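Local coordinates for protein 3-polyprenyl-4-hydroxybenzoate decarboxylase and related decarboxylases (PDB 6H6X) that binds prenylated FMN and, as the UbiD-class enzyme HmfF, acts on furan carboxylic acids, whose carboxyl group it can remove or add, at residues 55-60 and 285-290; 17-22 and 40-45; 26-31 and 119-124. The protein carries 8 engineered substitutions. One frame throughout, in Å; residues are numbered along the deposited sequence.

Contact 1. Residues 55-60 and 285-290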
loop_
_atom_site.group_PDB
_atom_site.type_symbol
_atom_site.label_atom_id
_atom_site.label_comp_id
_atom_site.label_asym_id
_atom_site.label_seq_id
_atom_site.Cartn_x
_atom_site.Cartn_y
_atom_site.Cartn_z
ATOM N N PRO B 55 6.973 31.884 13.750
ATOM C CA PRO B 55 7.099 30.640 13.009
ATOM C C PRO B 55 5.821 29.778 12.999
ATOM O O PRO B 55 4.907 30.051 13.776
ATOM C CB PRO B 55 8.218 29.899 13.728
ATOM C CG PRO B 55 8.218 30.413 15.074
ATOM C CD PRO B 55 7.636 31.791 15.060
ATOM N N VAL B 56 5.773 28.798 12.076
ATOM C CA VAL B 56 4.625 27.912 11.887
ATOM C C VAL B 56 5.125 26.505 12.030
ATOM O O VAL B 56 6.169 26.175 11.487
ATOM C CB VAL B 56 3.973 28.113 10.538
ATOM C CG1 VAL B 56 2.939 27.018 10.255
ATOM C CG2 VAL B 56 3.299 29.477 10.499
ATOM N N VAL B 57 4.427 25.674 12.815
ATOM C CA VAL B 57 4.798 24.269 12.925
ATOM C C VAL B 57 3.631 23.430 12.341
ATOM O O VAL B 57 2.453 23.796 12.430
ATOM C CB VAL B 57 5.215 23.905 14.357
ATOM C CG1 VAL B 57 4.032 23.891 15.320
ATOM C CG2 VAL B 57 5.907 22.588 14.423
ATOM N N THR B 58 3.974 22.346 11.670
ATOM C CA THR B 58 2.970 21.419 11.152
ATOM C C THR B 58 3.456 19.979 11.323
ATOM O O THR B 58 4.646 19.748 11.416
ATOM C CB THR B 58 2.550 21.738 9.715
ATOM O OG1 THR B 58 1.379 20.961 9.358
ATOM C CG2 THR B 58 3.674 21.488 8.750
ATOM N N GLY B 59 2.505 19.046 11.461
ATOM C CA GLY B 59 2.807 17.620 11.493
ATOM C C GLY B 59 3.419 17.192 12.826
ATOM O O GLY B 59 4.424 16.499 12.836
ATOM N N LEU B 60 2.785 17.568 13.934
ATOM C CA LEU B 60 3.267 17.229 15.303
ATOM C C LEU B 60 3.320 15.771 15.598
ATOM O O LEU B 60 4.193 15.308 16.354
ATOM C CB LEU B 60 2.405 17.887 16.395
ATOM C CG LEU B 60 2.350 19.416 16.345
ATOM C CD1 LEU B 60 1.517 19.923 17.484
ATOM C CD2 LEU B 60 3.746 19.997 16.396
ATOM N N VAL B 285 4.649 30.186 18.812
ATOM C CA VAL B 285 4.675 29.301 17.642
ATOM C C VAL B 285 3.251 29.039 17.183
ATOM O O VAL B 285 2.438 28.615 17.970
ATOM C CB VAL B 285 5.329 27.966 17.962
ATOM C CG1 VAL B 285 5.609 27.202 16.697
ATOM C CG2 VAL B 285 6.619 28.193 18.725
ATOM N N TYR B 286 2.964 29.291 15.907
ATOM C CA TYR B 286 1.668 29.038 15.345
ATOM C C TYR B 286 1.635 27.578 14.783
ATOM O O TYR B 286 2.526 27.194 14.037
ATOM C CB TYR B 286 1.339 30.050 14.281
ATOM C CG TYR B 286 -0.054 29.859 13.697
ATOM C CD1 TYR B 286 -0.283 28.939 12.664
ATOM C CD2 TYR B 286 -1.156 30.553 14.187
ATOM C CE1 TYR B 286 -1.551 28.731 12.162
ATOM C CE2 TYR B 286 -2.423 30.346 13.660
ATOM C CZ TYR B 286 -2.592 29.423 12.656
ATOM O OH TYR B 286 -3.855 29.215 12.129
ATOM N N HIS B 287 0.606 26.809 15.132
ATOM C CA HIS B 287 0.463 25.407 14.675
ATOM C C HIS B 287 -0.655 25.353 13.626
ATOM O O HIS B 287 -1.755 25.898 13.816
ATOM C CB HIS B 287 0.145 24.527 15.852
ATOM C CG HIS B 287 -0.170 23.118 15.500
ATOM N ND1 HIS B 287 -1.068 22.376 16.219
ATOM C CD2 HIS B 287 0.296 22.310 14.530
ATOM C CE1 HIS B 287 -1.099 21.148 15.739
ATOM N NE2 HIS B 287 -0.280 21.086 14.714
ATOM N N THR B 288 -0.355 24.760 12.469
ATOM C CA THR B 288 -1.414 24.487 11.517
ATOM C C THR B 288 -1.506 22.991 11.241
ATOM O O THR B 288 -0.497 22.278 11.340
ATOM C CB THR B 288 -1.239 25.289 10.230
ATOM O OG1 THR B 288 -2.488 25.271 9.542
ATOM C CG2 THR B 288 -0.099 24.743 9.336
ATOM N N ILE B 289 -2.717 22.531 10.952
ATOM C CA ILE B 289 -2.918 21.140 10.537
ATOM C C ILE B 289 -3.299 21.220 9.075
ATOM O O ILE B 289 -4.245 21.912 8.711
ATOM C CB ILE B 289 -4.016 20.469 11.369
ATOM C CG1 ILE B 289 -3.490 20.142 12.787
ATOM C CG2 ILE B 289 -4.496 19.199 10.716
ATOM C CD1 ILE B 289 -4.634 19.878 13.785
ATOM N N ILE B 290 -2.544 20.543 8.233
ATOM C CA ILE B 290 -2.841 20.529 6.801
ATOM C C ILE B 290 -3.965 19.525 6.587
ATOM O O ILE B 290 -3.848 18.377 7.024
ATOM C CB ILE B 290 -1.621 20.106 6.015
ATOM C CG1 ILE B 290 -0.540 21.194 6.152
ATOM C CG2 ILE B 290 -1.966 19.968 4.543
ATOM C CD1 ILE B 290 0.834 20.656 5.758
HETATM O O HOH W 1 -0.456 18.859 9.035
#
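P55 begins the pairing: its carbonyl O takes the N-H of Y286 at 3.0 Å, the first rung of a short parallel ladder. V56 follows, lying level with Y286 and on the same face of the sheet; its CG1 points anti to the backbone N (chi1 170°) and meets CG2 of T288, the two side chains crossing obliquely. At V57 the strand bonds with both backbone groups in the way parallel strands do, N-H to Y286 O at 2.7 Å and O from T288 N at 3.0 Å, the latter with a C=O...N angle of 176°. The same oxygen sits in the plane of the H287 ring, 3.4 Å from CD2, while V57 CG1, between the backbone N and the carbonyl carbon, packs on V285 CG1. T58 turns polar: its OG1 lies 3.0 Å from T288 O and is hydrogen-bonded, at 2.8 Å, to a water that accepts the N-H of I290, so the water links the two segments past the last backbone bond. After G59, in a backbone conformation (phi 75°) that suits glycine, L60 comes tip to tip with H287 and sets CD1 over one ring face, a CH-pi contact 3.6 Å from the ring centroid. That ring is therefore held by a leucine on a face and a carbonyl at an edge, and E295 takes its NE2. Strands 56-58 and 286-287 form one of the two parallel outer pairs of a mixed four-stranded beta-sheet, 286-287 being an outermost strand within the chain, which then runs on to I289 in the prenylated-FMN pocket.

Contact 2. Residues 17-22 and 40-45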
loop_
_atom_site.group_PDB
_atom_site.type_symbol
_atom_site.label_atom_id
_atom_site.label_comp_id
_atom_site.label_asym_id
_atom_site.label_seq_id
_atom_site.Cartn_x
_atom_site.Cartn_y
_atom_site.Cartn_z
ATOM N N LYS B 17 12.818 13.925 14.473
ATOM C CA LYS B 17 11.522 13.974 13.760
ATOM C C LYS B 17 10.951 15.390 13.697
ATOM O O LYS B 17 9.772 15.593 13.434
ATOM C CB LYS B 17 10.539 13.006 14.423
ATOM C CG LYS B 17 11.085 11.587 14.518
ATOM C CD LYS B 17 10.101 10.555 14.005
ATOM C CE LYS B 17 10.795 9.245 13.691
ATOM N NZ LYS B 17 9.807 8.192 13.334
ATOM N N LEU B 18 11.808 16.372 13.936
ATOM C CA LEU B 18 11.503 17.756 13.698
ATOM C C LEU B 18 12.645 18.292 12.863
ATOM O O LEU B 18 13.789 18.219 13.286
ATOM C CB LEU B 18 11.441 18.534 15.013
ATOM C CG LEU B 18 11.138 20.045 14.906
ATOM C CD1 LEU B 18 9.687 20.301 14.526
ATOM C CD2 LEU B 18 11.453 20.763 16.202
ATOM N N LYS B 19 12.324 18.868 11.720
ATOM C CA LYS B 19 13.306 19.527 10.893
ATOM C C LYS B 19 12.858 20.945 10.771
ATOM O O LYS B 19 11.678 21.234 10.705
ATOM C CB LYS B 19 13.466 18.839 9.510
ATOM C CG LYS B 19 13.782 17.333 9.625
ATOM C CD LYS B 19 14.976 16.806 8.820
ATOM C CE LYS B 19 14.613 16.395 7.389
ATOM N NZ LYS B 19 13.776 15.154 7.223
ATOM N N ARG B 20 13.821 21.852 10.768
ATOM C CA ARG B 20 13.554 23.252 10.631
ATOM C C ARG B 20 13.761 23.662 9.197
ATOM O O ARG B 20 14.562 23.071 8.473
ATOM C CB ARG B 20 14.502 24.011 11.560
ATOM C CG ARG B 20 14.397 23.514 13.008
ATOM C CD ARG B 20 15.545 24.050 13.828
ATOM N NE ARG B 20 15.294 23.832 15.254
ATOM C CZ ARG B 20 14.710 24.712 16.065
ATOM N NH1 ARG B 20 14.285 25.915 15.639
ATOM N NH2 ARG B 20 14.531 24.370 17.322
ATOM N N VAL B 21 13.040 24.693 8.797
ATOM C CA VAL B 21 13.150 25.262 7.496
ATOM C C VAL B 21 13.447 26.743 7.697
ATOM O O VAL B 21 12.511 27.580 7.951
ATOM C CB VAL B 21 11.842 25.072 6.716
ATOM C CG1 VAL B 21 11.900 25.793 5.382
ATOM C CG2 VAL B 21 11.553 23.586 6.525
ATOM N N ARG B 22 14.741 27.063 7.523
ATOM C CA ARG B 22 15.279 28.416 7.717
ATOM C C ARG B 22 15.037 29.329 6.531
ATOM O O ARG B 22 15.033 30.543 6.701
ATOM C CB ARG B 22 16.782 28.353 7.974
ATOM C CG ARG B 22 17.259 27.437 9.082
ATOM C CD ARG B 22 18.796 27.482 9.127
ATOM N NE ARG B 22 19.383 27.133 10.437
ATOM C CZ ARG B 22 20.651 26.724 10.649
ATOM N NH1 ARG B 22 21.085 26.439 11.884
ATOM N NH2 ARG B 22 21.509 26.585 9.638
ATOM N N GLY B 40 3.811 12.308 7.415
ATOM C CA GLY B 40 4.144 11.006 7.928
ATOM C C GLY B 40 5.625 10.734 8.201
ATOM O O GLY B 40 5.928 9.666 8.759
ATOM N N ILE B 41 6.557 11.632 7.823
ATOM C CA ILE B 41 7.990 11.344 8.085
ATOM C C ILE B 41 8.481 12.263 9.198
ATOM O O ILE B 41 9.033 11.799 10.174
ATOM C CB ILE B 41 8.924 11.292 6.822
ATOM C CG1 ILE B 41 9.920 12.474 6.754
ATOM C CG2 ILE B 41 8.124 11.087 5.540
ATOM C CD1 ILE B 41 10.907 12.451 5.586
ATOM N N CYS B 42 8.237 13.554 9.075
ATOM C CA CYS B 42 8.616 14.474 10.120
ATOM C C CYS B 42 7.808 15.763 10.177
ATOM O O CYS B 42 7.237 16.207 9.201
ATOM C CB CYS B 42 10.113 14.822 9.976
ATOM S SG CYS B 42 10.406 15.917 8.561
ATOM N N SER B 43 7.829 16.358 11.362
ATOM C CA SER B 43 7.266 17.665 11.630
ATOM C C SER B 43 8.179 18.700 11.029
ATOM O O SER B 43 9.401 18.517 11.041
ATOM C CB SER B 43 7.181 17.897 13.138
ATOM O OG SER B 43 6.655 19.181 13.395
ATOM N N LEU B 44 7.595 19.788 10.538
ATOM C CA LEU B 44 8.347 20.885 10.015
ATOM C C LEU B 44 8.038 22.177 10.774
ATOM O O LEU B 44 6.861 22.565 10.950
ATOM C CB LEU B 44 8.019 21.107 8.550
ATOM C CG LEU B 44 8.365 20.049 7.539
ATOM C CD1 LEU B 44 7.810 20.487 6.183
ATOM C CD2 LEU B 44 9.860 19.880 7.456
ATOM N N LEU B 45 9.111 22.860 11.168
ATOM C CA LEU B 45 9.045 24.160 11.805
ATOM C C LEU B 45 9.572 25.215 10.830
ATOM O O LEU B 45 10.752 25.250 10.531
ATOM C CB LEU B 45 9.862 24.105 13.102
ATOM C CG LEU B 45 10.064 25.401 13.879
ATOM C CD1 LEU B 45 8.799 26.137 14.222
ATOM C CD2 LEU B 45 10.774 25.026 15.180
#
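R20 and L45 lie side by side on one face of the sheet, pointing the same way, and CD2 of L45 comes over a face of the guanidinium, 3.7 Å from R20 NH1. CG of R20 is anti to its carbonyl carbon (chi1 -55°) and the chain runs extended from there to NE; salt bridges from NE to E13 and from NH1 to E47 hold the guanidinium with that methyl over its face. On the same face L18 turns CD1 to S43, 3.4 Å from OG, which is itself hydrogen-bonded to T58 O on the neighbouring strand; CD1 also touches L45 CB, while helix 5-14 packs on L18 and S43 there. Beneath the side chains runs a parallel ladder in which K19 bonds twice, its N to S43 O at 3.0 Å and its O to L45 N at 3.1 Å; strands 18-21 and 43-46, joined through helix 30-38, make a beta-alpha-beta unit. K19, bent at its three outer torsions, brings NZ back to within 3.7 Å of C42 SG, and its CG rests on the same sulphur. The side chains of V21 and L44 cross at a slant, CG2 of V21 4.2 Å from CD2 of L44, and the second subunit packs here too, with Y446 of that chain on V21 and L443 of that chain on L44.

Contact 3. Residues 26-31 and 119-124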
loop_
_atom_site.group_PDB
_atom_site.type_symbol
_atom_site.label_atom_id
_atom_site.label_comp_id
_atom_site.label_asym_id
_atom_site.label_seq_id
_atom_site.Cartn_x
_atom_site.Cartn_y
_atom_site.Cartn_z
ATOM N N ASP B 26 6.257 31.227 1.729
ATOM C CA ASP B 26 4.997 31.980 1.685
ATOM C C ASP B 26 3.903 31.173 2.459
ATOM O O ASP B 26 3.720 29.977 2.215
ATOM C CB ASP B 26 4.585 32.162 0.209
ATOM C CG ASP B 26 3.539 33.268 -0.021
ATOM O OD1 ASP B 26 2.703 33.589 0.843
ATOM O OD2 ASP B 26 3.535 33.826 -1.135
ATOM N N PRO B 27 3.163 31.818 3.379
ATOM C CA PRO B 27 2.028 31.118 3.995
ATOM C C PRO B 27 0.905 30.717 3.014
ATOM O O PRO B 27 0.130 29.780 3.306
ATOM C CB PRO B 27 1.498 32.158 4.984
ATOM C CG PRO B 27 1.777 33.452 4.295
ATOM C CD PRO B 27 3.185 33.227 3.805
ATOM N N VAL B 28 0.808 31.432 1.890
ATOM C CA VAL B 28 -0.125 31.102 0.819
ATOM C C VAL B 28 0.481 29.942 0.016
ATOM O O VAL B 28 1.482 30.126 -0.685
ATOM C CB VAL B 28 -0.432 32.322 -0.084
ATOM C CG1 VAL B 28 -1.452 31.953 -1.184
ATOM C CG2 VAL B 28 -0.947 33.492 0.771
ATOM N N PHE B 29 -0.083 28.744 0.221
ATOM C CA PHE B 29 0.249 27.480 -0.485
ATOM C C PHE B 29 1.572 26.821 -0.237
ATOM O O PHE B 29 1.633 25.590 -0.233
ATOM C CB PHE B 29 0.076 27.598 -1.996
ATOM C CG PHE B 29 -1.225 28.183 -2.417
ATOM C CD1 PHE B 29 -2.416 27.733 -1.874
ATOM C CD2 PHE B 29 -1.270 29.185 -3.404
ATOM C CE1 PHE B 29 -3.645 28.280 -2.279
ATOM C CE2 PHE B 29 -2.486 29.738 -3.812
ATOM C CZ PHE B 29 -3.673 29.277 -3.251
ATOM N N GLU B 30 2.648 27.575 -0.052
ATOM C CA GLU B 30 3.939 26.922 0.078
ATOM C C GLU B 30 4.089 26.113 1.345
ATOM O O GLU B 30 4.766 25.067 1.327
ATOM C CB GLU B 30 5.099 27.916 -0.036
ATOM C CG GLU B 30 5.250 28.526 -1.421
ATOM C CD GLU B 30 6.584 29.252 -1.610
ATOM O OE1 GLU B 30 7.196 29.697 -0.603
ATOM O OE2 GLU B 30 7.025 29.342 -2.789
ATOM N N ILE B 31 3.548 26.603 2.465
ATOM C CA ILE B 31 3.671 25.841 3.732
ATOM C C ILE B 31 2.989 24.485 3.549
ATOM O O ILE B 31 3.531 23.467 3.954
ATOM C CB ILE B 31 3.055 26.591 4.937
ATOM C CG1 ILE B 31 3.992 27.700 5.386
ATOM C CG2 ILE B 31 2.782 25.635 6.110
ATOM C CD1 ILE B 31 3.430 28.599 6.461
ATOM N N ILE B 119 -1.424 32.839 9.372
ATOM C CA ILE B 119 -2.450 31.873 9.158
ATOM C C ILE B 119 -2.365 31.478 7.695
ATOM O O ILE B 119 -2.615 32.313 6.837
ATOM C CB ILE B 119 -3.827 32.433 9.501
ATOM C CG1 ILE B 119 -3.845 32.846 10.969
ATOM C CG2 ILE B 119 -4.932 31.424 9.203
ATOM C CD1 ILE B 119 -5.011 33.681 11.348
ATOM N N PRO B 120 -2.080 30.186 7.406
ATOM C CA PRO B 120 -1.880 29.746 6.029
ATOM C C PRO B 120 -3.113 29.659 5.188
ATOM O O PRO B 120 -4.224 29.564 5.709
ATOM C CB PRO B 120 -1.305 28.325 6.190
ATOM C CG PRO B 120 -0.923 28.190 7.638
ATOM C CD PRO B 120 -1.920 29.052 8.337
ATOM N N THR B 121 -2.895 29.660 3.880
ATOM C CA THR B 121 -3.907 29.265 2.888
ATOM C C THR B 121 -3.444 27.905 2.380
ATOM O O THR B 121 -2.278 27.738 1.975
ATOM C CB THR B 121 -4.003 30.340 1.791
ATOM O OG1 THR B 121 -4.204 31.611 2.426
ATOM C CG2 THR B 121 -5.151 30.107 0.892
ATOM N N HIS B 122 -4.297 26.883 2.493
ATOM C CA HIS B 122 -3.795 25.513 2.387
ATOM C C HIS B 122 -3.873 24.913 0.951
ATOM O O HIS B 122 -2.856 24.497 0.391
ATOM C CB HIS B 122 -4.499 24.627 3.410
ATOM C CG HIS B 122 -4.157 24.966 4.823
ATOM N ND1 HIS B 122 -4.870 25.885 5.564
ATOM C CD2 HIS B 122 -3.142 24.546 5.613
ATOM C CE1 HIS B 122 -4.313 26.001 6.760
ATOM N NE2 HIS B 122 -3.263 25.202 6.813
ATOM N N HIS B 123 -5.079 24.830 0.407
ATOM C CA HIS B 123 -5.345 24.219 -0.892
ATOM C C HIS B 123 -5.907 25.240 -1.884
ATOM O O HIS B 123 -6.493 26.229 -1.479
ATOM C CB HIS B 123 -6.323 23.059 -0.701
ATOM C CG HIS B 123 -5.715 21.898 0.038
ATOM N ND1 HIS B 123 -5.908 21.709 1.388
ATOM C CD2 HIS B 123 -4.878 20.904 -0.366
ATOM C CE1 HIS B 123 -5.286 20.600 1.771
ATOM N NE2 HIS B 123 -4.622 20.115 0.735
ATOM N N ALA B 124 -5.737 24.949 -3.179
ATOM C CA ALA B 124 -6.142 25.803 -4.333
ATOM C C ALA B 124 -7.533 26.375 -4.241
ATOM O O ALA B 124 -7.714 27.581 -4.325
ATOM C CB ALA B 124 -6.032 25.003 -5.636
HETATM O O HOH W 2 0.158 27.124 2.783
#
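V28 and T121 pair in a single backbone bridge, T121 N giving to P27 O at 3.1 Å and F29 N to T121 O at 3.0 Å. The first of these bonds is oblique, with T121 N 42° out of the P27 carbonyl plane. The two acceptor oxygens, P27 O and T121 O, are close without bonding, and one water donates to both, which should ease their repulsion. Beside the bridge P120 lays CB against P27 O at 3.5 Å, and V28 and T121 run side by side, pointing the same way. F29 has the largest share of the contact of any residue. Its chi1 of -49° places CG beside the backbone N, and chi2 of -48° sets the turn of the ring. CE1 of F29 approaches H123 O to 3.6 Å, and H122 O lies in plane at the ring edge, so C-H groups face backbone oxygens. T121 CG2 meets F29 CE1 at 4.0 Å, and V28 CG1 sits over one ring face. An alanine here would probably leave the H122 and H123 carbonyls and the T121 methyl without their aromatic neighbour, opening a gap where P436 of the second subunit also packs. Within 26-31, D26 OD1 accepts V28 N at 3.1 Å, and E30 OE1 accepts D26 N at 2.9 Å, tying the turn to the first residues of the helix. The arrangement is an Asx turn leading through F29, at the N-cap position, into helix 30-38, pinned by a lone beta bridge to the loop ahead of strand 130-139.

Contacts 1 and 2 build one small sheet from sequence-distant parts, and contact 3 adds a bridge from the start of helix 30-38 to a loop beside it. The centres of contacts 1 and 2 are 10 Å apart: strand 43-46 pairs with strand 56-58, T58 N probably bonding to L44 O at 3.0 Å and S43 OG to T58 O at 2.9 Å. Contact 3, with its centre 12 Å from that of contact 1, meets it through T288 OG1 and H122 NE2, a probable hydrogen bond of 2.8 Å. Helix 30-38 links contacts 2 and 3 along the chain, and both touch the second subunit. Toward the cofactor, the I289 side chain of contact 1 comes about 4 Å from prenylated FMN, while that of H122 in contact 3 stays about 8 Å away.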